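Local coordinates for A rubisco-like protein (Burkholderia fungorum, PDB 3NWR) that is a rubisco-like member of the RuBisCO large-chain family and probably acts as a lyase, at residues 117-122 / 295-300. Residues are numbered along the deposited sequence; the frame is centred on the assembly and turned at random.
Sequences NLYDLG and PALGMS
Y119 bridges to the loop 295-300 by its phenol end: OH donates to G298 O at 2.8 Å, and this is the one hydrogen bond between the segments. The C=O...OH angle of 114° and a hydroxyl standing 61° out of the carbonyl plane show that the donor comes from above the peptide rather than along a lone pair. Relative to the ring, G298 O lies at the edge, near its plane, and Y119 CE1 is 3.3 Å from G298 O. With CG anti to its own carbonyl carbon (chi1 -60°), Y119 extends from the 3-10 segment that runs through 117-120; this rotamer aims the ring at the loop, and the length of the side chain spans the 7.5 Å between the CA atoms of Y119 and G298. L297 CD1 meets Y119 CD1 at 3.9 Å, the two side chains crossing obliquely, while M299 CE lies 4.2 Å from the Y119 OH. All four touching residues are buried. The contact ties the N-terminal domain to the loop between strand 280-284 and helix 301-309 of the catalytic domain. L129 of strand 126-133 packs against Y119 and M299, and M290 of the second subunit packs on Y119 and L297, while M299 also touches helix 301-309.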
loop_
_atom_site.group_PDB
_atom_site.type_symbol
_atom_site.label_atom_id
_atom_site.label_comp_id
_atom_site.label_asym_id
_atom_site.label_seq_id
_atom_site.Cartn_x
_atom_site.Cartn_y
_atom_site.Cartn_z
ATOM N N ASN A 117 -10.966 -4.535 3.396
ATOM C CA ASN A 117 -12.213 -3.891 2.986
ATOM C C ASN A 117 -12.889 -3.093 4.106
ATOM O O ASN A 117 -13.881 -2.420 3.852
ATOM C CB ASN A 117 -13.213 -4.934 2.445
ATOM C CG ASN A 117 -13.081 -5.196 0.938
ATOM O OD1 ASN A 117 -12.228 -4.629 0.249
ATOM N ND2 ASN A 117 -13.964 -6.062 0.421
ATOM N N LEU A 118 -12.368 -3.159 5.332
ATOM C CA LEU A 118 -12.984 -2.420 6.443
ATOM C C LEU A 118 -13.124 -0.940 6.128
ATOM O O LEU A 118 -14.071 -0.285 6.564
ATOM C CB LEU A 118 -12.167 -2.565 7.724
ATOM C CG LEU A 118 -12.223 -3.902 8.440
ATOM C CD1 LEU A 118 -11.273 -3.876 9.641
ATOM C CD2 LEU A 118 -13.649 -4.176 8.872
ATOM N N TYR A 119 -12.160 -0.405 5.384
ATOM C CA TYR A 119 -12.156 1.014 5.081
ATOM C C TYR A 119 -13.319 1.424 4.198
ATOM O O TYR A 119 -13.677 2.596 4.161
ATOM C CB TYR A 119 -10.831 1.426 4.430
ATOM C CG TYR A 119 -9.658 1.151 5.337
ATOM C CD1 TYR A 119 -9.465 1.897 6.493
ATOM C CD2 TYR A 119 -8.782 0.120 5.061
ATOM C CE1 TYR A 119 -8.412 1.631 7.344
ATOM C CE2 TYR A 119 -7.716 -0.144 5.890
ATOM C CZ TYR A 119 -7.545 0.609 7.035
ATOM O OH TYR A 119 -6.486 0.348 7.855
ATOM N N ASP A 120 -13.908 0.460 3.497
ATOM C CA ASP A 120 -14.952 0.762 2.511
ATOM C C ASP A 120 -16.375 0.595 3.027
ATOM O O ASP A 120 -17.328 0.821 2.279
ATOM C CB ASP A 120 -14.792 -0.142 1.285
ATOM C CG ASP A 120 -13.485 0.082 0.556
ATOM O OD1 ASP A 120 -13.232 1.226 0.128
ATOM O OD2 ASP A 120 -12.736 -0.905 0.388
ATOM N N LEU A 121 -16.525 0.157 4.271
ATOM C CA LEU A 121 -17.855 -0.192 4.780
ATOM C C LEU A 121 -18.841 0.954 4.637
ATOM O O LEU A 121 -18.534 2.094 4.971
ATOM C CB LEU A 121 -17.780 -0.631 6.246
ATOM C CG LEU A 121 -17.009 -1.920 6.546
ATOM C CD1 LEU A 121 -16.959 -2.141 8.037
ATOM C CD2 LEU A 121 -17.649 -3.113 5.871
ATOM N N GLY A 122 -20.037 0.633 4.149
ATOM C CA GLY A 122 -21.074 1.637 3.999
ATOM C C GLY A 122 -21.521 2.200 5.333
ATOM O O GLY A 122 -22.074 3.299 5.396
ATOM N N PRO A 295 -6.567 11.551 10.461
ATOM C CA PRO A 295 -6.712 10.807 11.719
ATOM C C PRO A 295 -7.927 9.876 11.753
ATOM O O PRO A 295 -7.969 8.975 12.595
ATOM C CB PRO A 295 -6.862 11.918 12.776
ATOM C CG PRO A 295 -7.263 13.126 12.012
ATOM C CD PRO A 295 -6.582 13.007 10.680
ATOM N N ALA A 296 -8.886 10.075 10.857
ATOM C CA ALA A 296 -10.081 9.236 10.829
ATOM C C ALA A 296 -9.927 8.032 9.916
ATOM O O ALA A 296 -10.857 7.251 9.767
ATOM C CB ALA A 296 -11.300 10.052 10.403
ATOM N N LEU A 297 -8.760 7.882 9.296
ATOM C CA LEU A 297 -8.598 6.872 8.258
ATOM C C LEU A 297 -7.242 6.196 8.317
ATOM O O LEU A 297 -6.267 6.792 8.746
ATOM C CB LEU A 297 -8.765 7.529 6.880
ATOM C CG LEU A 297 -8.793 6.654 5.626
ATOM C CD1 LEU A 297 -9.980 5.691 5.675
ATOM C CD2 LEU A 297 -8.865 7.526 4.369
ATOM N N GLY A 298 -7.191 4.948 7.868
ATOM C CA GLY A 298 -5.917 4.315 7.573
ATOM C C GLY A 298 -5.304 3.517 8.707
ATOM O O GLY A 298 -5.973 2.689 9.322
ATOM N N MET A 299 -4.033 3.779 8.997
ATOM C CA MET A 299 -3.286 2.929 9.908
ATOM C C MET A 299 -2.322 3.757 10.742
ATOM O O MET A 299 -1.477 4.469 10.194
ATOM C CB MET A 299 -2.515 1.881 9.102
ATOM C CG MET A 299 -2.129 0.661 9.880
ATOM S SD MET A 299 -1.290 -0.524 8.797
ATOM C CE MET A 299 -2.484 -0.832 7.515
ATOM N N SER A 300 -2.451 3.681 12.066
ATOM C CA SER A 300 -1.456 4.287 12.952
ATOM C C SER A 300 -0.154 3.493 12.897
ATOM O O SER A 300 -0.130 2.322 12.481
ATOM C CB SER A 300 -1.958 4.326 14.398
ATOM O OG SER A 300 -3.169 5.055 14.483
#